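Local coordinates for uncharacterized protein (Brachypodium distachyon, PDB 4ME2) that belongs to the pentatricopeptide-repeat family of helical-repeat proteins, binds group II intron RNA in the chloroplast and probably reads it sequence-specifically, at residues Ala187-Tyr191 with Met206-Met210; Trp98-Leu102 with Phe124-Pro129. All coordinates share one frame; numbering follows the deposited sequence.

Contact 1: Ala187-Tyr191 with Met206-Met210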
ATOM      1  N   ALA A 187      -8.077  -5.577   0.883  1.00 18.61           N
ATOM      2  CA  ALA A 187      -7.709  -6.260   2.126  1.00 18.84           C
ATOM      3  C   ALA A 187      -7.707  -7.782   1.924  1.00 19.53           C
ATOM      4  O   ALA A 187      -6.759  -8.484   2.311  1.00 19.68           O
ATOM      5  CB  ALA A 187      -8.652  -5.856   3.260  1.00 18.86           C
ATOM      6  N   TRP A 188      -8.762  -8.292   1.299  1.00 19.95           N
ATOM      7  CA  TRP A 188      -8.819  -9.707   0.985  1.00 20.88           C
ATOM      8  C   TRP A 188      -7.632 -10.139   0.148  1.00 21.43           C
ATOM      9  O   TRP A 188      -7.021 -11.177   0.420  1.00 21.43           O
ATOM     10  CB  TRP A 188     -10.126 -10.057   0.297  1.00 21.43           C
ATOM     11  CG  TRP A 188     -10.112 -11.471  -0.167  1.00 22.16           C
ATOM     12  CD1 TRP A 188      -9.949 -11.938  -1.463  1.00 22.63           C
ATOM     13  CD2 TRP A 188     -10.181 -12.661   0.670  1.00 22.15           C
ATOM     14  NE1 TRP A 188      -9.952 -13.305  -1.484  1.00 23.10           N
ATOM     15  CE2 TRP A 188     -10.094 -13.801  -0.238  1.00 23.19           C
ATOM     16  CE3 TRP A 188     -10.336 -12.888   2.029  1.00 22.63           C
ATOM     17  CZ2 TRP A 188     -10.144 -15.107   0.219  1.00 23.16           C
ATOM     18  CZ3 TRP A 188     -10.390 -14.208   2.481  1.00 22.86           C
ATOM     19  CH2 TRP A 188     -10.294 -15.289   1.596  1.00 23.48           C
ATOM     20  N   ARG A 189      -7.293  -9.345  -0.868  1.00 21.78           N
ATOM     21  CA  ARG A 189      -6.168  -9.672  -1.746  1.00 23.42           C
ATOM     22  C   ARG A 189      -4.890  -9.885  -0.944  1.00 23.14           C
ATOM     23  O   ARG A 189      -4.201 -10.888  -1.131  1.00 24.16           O
ATOM     24  CB  ARG A 189      -5.963  -8.597  -2.825  1.00 24.03           C
ATOM     25  CG  ARG A 189      -6.852  -8.760  -4.054  1.00 25.78           C
ATOM     26  CD  ARG A 189      -6.054  -9.108  -5.313  1.00 28.68           C
ATOM     27  NE  ARG A 189      -5.157 -10.245  -5.140  1.00 30.77           N
ATOM     28  CZ  ARG A 189      -3.974 -10.388  -5.738  1.00 30.61           C
ATOM     29  NH1 ARG A 189      -3.500  -9.459  -6.558  1.00 31.79           N
ATOM     30  NH2 ARG A 189      -3.249 -11.470  -5.502  1.00 32.20           N
ATOM     31  N   VAL A 190      -4.585  -8.951  -0.044  1.00 22.74           N
ATOM     32  CA  VAL A 190      -3.387  -9.053   0.800  1.00 23.24           C
ATOM     33  C   VAL A 190      -3.459 -10.263   1.731  1.00 24.29           C
ATOM     34  O   VAL A 190      -2.500 -11.046   1.831  1.00 25.00           O
ATOM     35  CB  VAL A 190      -3.173  -7.789   1.661  1.00 22.71           C
ATOM     36  CG1 VAL A 190      -2.068  -8.026   2.684  1.00 23.10           C
ATOM     37  CG2 VAL A 190      -2.834  -6.591   0.791  1.00 23.06           C
ATOM     38  N   TYR A 191      -4.585 -10.393   2.432  1.00 24.59           N
ATOM     39  CA  TYR A 191      -4.781 -11.509   3.353  1.00 25.88           C
ATOM     40  C   TYR A 191      -4.628 -12.855   2.639  1.00 26.96           C
ATOM     41  O   TYR A 191      -3.926 -13.748   3.121  1.00 28.74           O
ATOM     42  CB  TYR A 191      -6.144 -11.405   4.048  1.00 25.24           C
ATOM     43  CG  TYR A 191      -6.473 -12.596   4.920  1.00 25.75           C
ATOM     44  CD1 TYR A 191      -7.240 -13.653   4.424  1.00 26.30           C
ATOM     45  CD2 TYR A 191      -6.019 -12.670   6.236  1.00 25.99           C
ATOM     46  CE1 TYR A 191      -7.545 -14.751   5.219  1.00 26.43           C
ATOM     47  CE2 TYR A 191      -6.323 -13.763   7.040  1.00 25.99           C
ATOM     48  CZ  TYR A 191      -7.082 -14.799   6.526  1.00 26.49           C
ATOM     49  OH  TYR A 191      -7.380 -15.879   7.323  1.00 26.78           O
ATOM     50  N   MET A 206      -5.121 -10.798  13.359  1.00 27.62           N
ATOM     51  CA  MET A 206      -5.326 -10.694  11.912  1.00 26.92           C
ATOM     52  C   MET A 206      -6.669 -11.295  11.497  1.00 27.08           C
ATOM     53  O   MET A 206      -7.383 -10.723  10.672  1.00 26.38           O
ATOM     54  CB  MET A 206      -4.197 -11.372  11.146  1.00 27.46           C
ATOM     55  CG  MET A 206      -4.424 -11.465   9.643  1.00 26.19           C
ATOM     56  SD  MET A 206      -4.472  -9.869   8.803  1.00 25.41           S
ATOM     57  CE  MET A 206      -2.748  -9.670   8.365  1.00 25.90           C
ATOM     58  N   TYR A 207      -6.999 -12.450  12.066  1.00 28.17           N
ATOM     59  CA  TYR A 207      -8.257 -13.124  11.741  1.00 27.68           C
ATOM     60  C   TYR A 207      -9.467 -12.283  12.131  1.00 27.35           C
ATOM     61  O   TYR A 207     -10.427 -12.169  11.368  1.00 27.40           O
ATOM     62  CB  TYR A 207      -8.339 -14.496  12.416  1.00 27.23           C
ATOM     63  CG  TYR A 207      -7.279 -15.469  11.968  1.00 28.03           C
ATOM     64  CD1 TYR A 207      -7.061 -15.719  10.618  1.00 27.37           C
ATOM     65  CD2 TYR A 207      -6.498 -16.152  12.896  1.00 28.53           C
ATOM     66  CE1 TYR A 207      -6.089 -16.612  10.201  1.00 28.22           C
ATOM     67  CE2 TYR A 207      -5.523 -17.043  12.490  1.00 29.63           C
ATOM     68  CZ  TYR A 207      -5.326 -17.272  11.145  1.00 28.48           C
ATOM     69  OH  TYR A 207      -4.364 -18.156  10.737  1.00 30.85           O
ATOM     70  N   ARG A 208      -9.423 -11.698  13.323  1.00 28.34           N
ATOM     71  CA  ARG A 208     -10.544 -10.910  13.809  1.00 27.88           C
ATOM     72  C   ARG A 208     -10.736  -9.654  12.965  1.00 27.59           C
ATOM     73  O   ARG A 208     -11.865  -9.285  12.652  1.00 26.27           O
ATOM     74  CB  ARG A 208     -10.360 -10.544  15.284  1.00 30.22           C
ATOM     75  CG  ARG A 208     -10.272 -11.743  16.222  1.00 32.39           C
ATOM     76  CD  ARG A 208     -10.247 -11.305  17.676  1.00 34.47           C
ATOM     77  NE  ARG A 208     -11.321 -10.351  17.951  1.00 36.30           N
ATOM     78  CZ  ARG A 208     -11.674  -9.922  19.159  1.00 38.06           C
ATOM     79  NH1 ARG A 208     -11.043 -10.358  20.245  1.00 38.73           N
ATOM     80  NH2 ARG A 208     -12.671  -9.054  19.281  1.00 38.60           N
ATOM     81  N   VAL A 209      -9.628  -9.011  12.602  1.00 26.36           N
ATOM     82  CA  VAL A 209      -9.675  -7.829  11.743  1.00 26.12           C
ATOM     83  C   VAL A 209     -10.417  -8.169  10.455  1.00 24.46           C
ATOM     84  O   VAL A 209     -11.344  -7.461  10.054  1.00 24.50           O
ATOM     85  CB  VAL A 209      -8.258  -7.315  11.396  1.00 25.93           C
ATOM     86  CG1 VAL A 209      -8.314  -6.256  10.301  1.00 25.78           C
ATOM     87  CG2 VAL A 209      -7.574  -6.755  12.635  1.00 26.18           C
ATOM     88  N   MET A 210     -10.002  -9.271   9.839  1.00 25.00           N
ATOM     89  CA  MET A 210     -10.494  -9.665   8.524  1.00 24.10           C
ATOM     90  C   MET A 210     -11.922 -10.205   8.564  1.00 25.11           C
ATOM     91  O   MET A 210     -12.759  -9.801   7.757  1.00 24.16           O
ATOM     92  CB  MET A 210      -9.531 -10.658   7.872  1.00 24.47           C
ATOM     93  CG  MET A 210      -8.308  -9.991   7.257  1.00 23.44           C
ATOM     94  SD  MET A 210      -8.773  -8.900   5.895  1.00 23.48           S
ATOM     95  CE  MET A 210      -9.462 -10.098   4.756  1.00 22.65           C
TER

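Contact 2: Trp98-Leu102 with Phe124-Pro129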
ATOM      1  N   TRP A  98      -2.342  14.416  -1.635  1.00 19.03           N
ATOM      2  CA  TRP A  98      -2.276  12.959  -1.553  1.00 19.01           C
ATOM      3  C   TRP A  98      -1.959  12.309  -2.886  1.00 18.50           C
ATOM      4  O   TRP A  98      -1.060  11.462  -2.968  1.00 18.09           O
ATOM      5  CB  TRP A  98      -3.553  12.419  -0.923  1.00 18.92           C
ATOM      6  CG  TRP A  98      -3.488  10.950  -0.673  1.00 19.06           C
ATOM      7  CD1 TRP A  98      -2.995  10.296   0.444  1.00 19.11           C
ATOM      8  CD2 TRP A  98      -3.913   9.903  -1.585  1.00 19.17           C
ATOM      9  NE1 TRP A  98      -3.092   8.938   0.291  1.00 18.93           N
ATOM     10  CE2 TRP A  98      -3.630   8.635  -0.915  1.00 19.17           C
ATOM     11  CE3 TRP A  98      -4.475   9.887  -2.848  1.00 19.42           C
ATOM     12  CZ2 TRP A  98      -3.915   7.417  -1.503  1.00 19.84           C
ATOM     13  CZ3 TRP A  98      -4.763   8.655  -3.437  1.00 20.04           C
ATOM     14  CH2 TRP A  98      -4.489   7.445  -2.778  1.00 20.05           C
ATOM     15  N   SER A  99      -2.658  12.704  -3.950  1.00 18.72           N
ATOM     16  CA  SER A  99      -2.416  12.095  -5.266  1.00 19.06           C
ATOM     17  C   SER A  99      -0.980  12.320  -5.775  1.00 18.42           C
ATOM     18  O   SER A  99      -0.397  11.426  -6.387  1.00 18.14           O
ATOM     19  CB  SER A  99      -3.444  12.561  -6.301  1.00 20.49           C
ATOM     20  OG  SER A  99      -3.199  13.899  -6.675  1.00 24.73           O
ATOM     21  N   LEU A 100      -0.420  13.504  -5.512  1.00 17.54           N
ATOM     22  CA  LEU A 100       0.954  13.819  -5.905  1.00 17.63           C
ATOM     23  C   LEU A 100       1.946  13.032  -5.065  1.00 17.57           C
ATOM     24  O   LEU A 100       2.970  12.590  -5.577  1.00 17.73           O
ATOM     25  CB  LEU A 100       1.257  15.311  -5.765  1.00 17.88           C
ATOM     26  CG  LEU A 100       0.421  16.257  -6.630  1.00 18.03           C
ATOM     27  CD1 LEU A 100       0.971  17.672  -6.530  1.00 18.66           C
ATOM     28  CD2 LEU A 100       0.422  15.793  -8.074  1.00 18.86           C
ATOM     29  N   ALA A 101       1.639  12.873  -3.777  1.00 17.55           N
ATOM     30  CA  ALA A 101       2.513  12.098  -2.888  1.00 17.50           C
ATOM     31  C   ALA A 101       2.533  10.633  -3.313  1.00 17.77           C
ATOM     32  O   ALA A 101       3.580   9.973  -3.234  1.00 17.75           O
ATOM     33  CB  ALA A 101       2.081  12.238  -1.431  1.00 18.19           C
ATOM     34  N   LEU A 102       1.383  10.129  -3.757  1.00 17.99           N
ATOM     35  CA  LEU A 102       1.272   8.748  -4.243  1.00 18.15           C
ATOM     36  C   LEU A 102       2.092   8.589  -5.517  1.00 18.15           C
ATOM     37  O   LEU A 102       2.788   7.590  -5.694  1.00 18.03           O
ATOM     38  CB  LEU A 102      -0.188   8.385  -4.539  1.00 19.32           C
ATOM     39  CG  LEU A 102      -0.762   6.981  -4.277  1.00 21.08           C
ATOM     40  CD1 LEU A 102      -1.769   6.589  -5.352  1.00 20.80           C
ATOM     41  CD2 LEU A 102       0.271   5.879  -4.074  1.00 20.59           C
ATOM     42  N   PHE A 124      -0.305   5.664   3.487  1.00 18.50           N
ATOM     43  CA  PHE A 124      -0.983   6.176   2.297  1.00 18.30           C
ATOM     44  C   PHE A 124      -2.454   5.770   2.261  1.00 18.29           C
ATOM     45  O   PHE A 124      -3.299   6.528   1.795  1.00 17.97           O
ATOM     46  CB  PHE A 124      -0.252   5.746   1.022  1.00 18.63           C
ATOM     47  CG  PHE A 124       0.875   6.659   0.648  1.00 19.29           C
ATOM     48  CD1 PHE A 124       0.653   7.734  -0.205  1.00 20.04           C
ATOM     49  CD2 PHE A 124       2.152   6.472   1.174  1.00 19.37           C
ATOM     50  CE1 PHE A 124       1.686   8.595  -0.547  1.00 19.95           C
ATOM     51  CE2 PHE A 124       3.191   7.334   0.836  1.00 20.28           C
ATOM     52  CZ  PHE A 124       2.954   8.396  -0.025  1.00 20.49           C
ATOM     53  N   VAL A 125      -2.767   4.580   2.764  1.00 17.77           N
ATOM     54  CA  VAL A 125      -4.156   4.138   2.811  1.00 18.12           C
ATOM     55  C   VAL A 125      -4.970   5.005   3.775  1.00 19.04           C
ATOM     56  O   VAL A 125      -6.035   5.521   3.416  1.00 19.36           O
ATOM     57  CB  VAL A 125      -4.283   2.650   3.205  1.00 17.52           C
ATOM     58  CG1 VAL A 125      -5.746   2.261   3.380  1.00 17.71           C
ATOM     59  CG2 VAL A 125      -3.629   1.760   2.155  1.00 17.45           C
ATOM     60  N   SER A 126      -4.461   5.155   4.997  1.00 19.98           N
ATOM     61  CA  SER A 126      -5.155   5.907   6.046  1.00 20.63           C
ATOM     62  C   SER A 126      -5.324   7.392   5.725  1.00 20.65           C
ATOM     63  O   SER A 126      -6.300   8.016   6.149  1.00 21.45           O
ATOM     64  CB  SER A 126      -4.430   5.732   7.382  1.00 21.42           C
ATOM     65  OG  SER A 126      -4.468   4.371   7.777  1.00 24.42           O
ATOM     66  N   SER A 127      -4.380   7.945   4.971  1.00 20.25           N
ATOM     67  CA  SER A 127      -4.391   9.364   4.621  1.00 20.11           C
ATOM     68  C   SER A 127      -5.138   9.644   3.321  1.00 20.11           C
ATOM     69  O   SER A 127      -5.295  10.807   2.942  1.00 20.73           O
ATOM     70  CB  SER A 127      -2.960   9.916   4.548  1.00 20.88           C
ATOM     71  OG  SER A 127      -2.221   9.326   3.483  1.00 20.02           O
ATOM     72  N   SER A 128      -5.602   8.600   2.636  1.00 20.10           N
ATOM     73  CA  SER A 128      -6.364   8.811   1.405  1.00 20.70           C
ATOM     74  C   SER A 128      -7.719   9.392   1.765  1.00 21.74           C
ATOM     75  O   SER A 128      -8.232   9.126   2.847  1.00 22.00           O
ATOM     76  CB  SER A 128      -6.545   7.513   0.611  1.00 20.17           C
ATOM     77  OG  SER A 128      -7.363   6.582   1.291  1.00 20.20           O
ATOM     78  N   PRO A 129      -8.298  10.200   0.865  1.00 23.10           N
ATOM     79  CA  PRO A 129      -9.635  10.747   1.119  1.00 24.66           C
ATOM     80  C   PRO A 129     -10.701   9.653   1.103  1.00 25.12           C
ATOM     81  O   PRO A 129     -10.759   8.872   0.157  1.00 25.34           O
ATOM     82  CB  PRO A 129      -9.859  11.708  -0.056  1.00 24.89           C
ATOM     83  CG  PRO A 129      -8.514  11.942  -0.658  1.00 25.18           C
ATOM     84  CD  PRO A 129      -7.713  10.707  -0.389  1.00 23.75           C
TER

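Contact 1: Ala187-Tyr191 with Met206-Met210
Y191 packs against M206 and M210 in a buried, apolar contact between helices 184-197 and 204-216, which follow each other in the chain as an antiparallel helix-turn-helix pair. It shows how such helical-repeat proteins can line an interhelical seam with thioethers and rings. The short axes run 11.7 Å apart at an angle of 154°. M210 does much of the filling. Its CG stands anti to its carbonyl carbon (chi1 -79°), and two further bends curl the chain so that its methyl end reaches the opposing helix: M210 CE lies 3.6 Å from Y191 CB. M210 CE also meets the edge of the W188 indole, 4.0 Å from W188 CE3, while the sulfur behind it touches A187, with M210 SD to A187 CB at 4.0 Å. M210 SD also makes a Met-aromatic contact with Y191, 5.2 Å from the ring centroid in an oblique approach.

M206 meets the CD2-CE2 edge of the same ring. M206 CG sits in the ring plane 4.0 Å from Y191 CD2, and the sulfur makes a second Met-aromatic contact at the edge as the two chains slide past each other in opposite directions. Y191 holds its CG anti to the backbone N (chi1 175°), which carries the phenol alongside both methionines and on to Y207. There Y191 OH lies in the plane of the Y207 ring at its edge, 3.2 Å from Y207 CE1, with the side chains crossing at about a right angle.

The hydroxyl is hydrogen-bonded to D229 on helix 220-236, where W233 also meets the Y207 ring. Dispersion and sulfur-aromatic forces thus join the two helices, while the Y191 hydroxyl, a polar group within this apolar patch, is satisfied by a third helix.

Contact 2: Trp98-Leu102 with Phe124-Pro129
V125 O is gripped twice by S128, the residue whose CB rests on the indole of W98: S128 OG donates to it at 2.7 Å, and S128 N makes a longer bond. This turn after helix 118-126 presents one side of S128 to the tryptophan. S128 CA lies 3.6 Å from the centroid of the five-membered ring, a CH-pi contact almost straight over the face, and P129 CD covers the same face nearer the fused six-membered ring. L102 CG lies over the opposite face.

The indole also binds through its edge. With CG anti to the backbone N (chi1 -174°), W98 reaches across to give NE1 to F124 O at 2.8 Å, in the carbonyl plane and on a lone pair, though the N-H...O angle is only 143°. S127 OG, hydrogen-bonded to T123 O, meets the same edge 3.3 Å from W98 CD1. The F124 ring turns its own edge to the backbone of helix 98-109, with F124 CE1 3.5 Å from A101 C.

Replacing W98 by an alanine would probably leave F124 O without its indole donor and open a gap beneath S128 and P129.

Helix 133-151 meets W98 through A135 and V139, helix 82-94 backs F124 through M89 and Q93, and K181, just beyond helix 168-180, bonds S128 O.

In the fold
Contacts 1 and 2 lie in series along one helical array, with helices 133-151 and 168-180 between them: contact 2 closes in the chain before contact 1 opens. Their centres lie 21 Å apart and their nearest atoms about 8 Å apart, without touching. Two helices relate them. Helix 168-180 meets V125 of contact 2 through L174, A177 and L178, and A187, M206 and M210 of contact 1 through V179, T172 and V175. Helix 133-151 likewise reaches W98 with one part and V190 with another. Contact 1 is the more buried, although its centre is farther from that of the chain, about 14 Å against 10 Å. Both join helices of the repeat scaffold, which probably carries the RNA-binding surface.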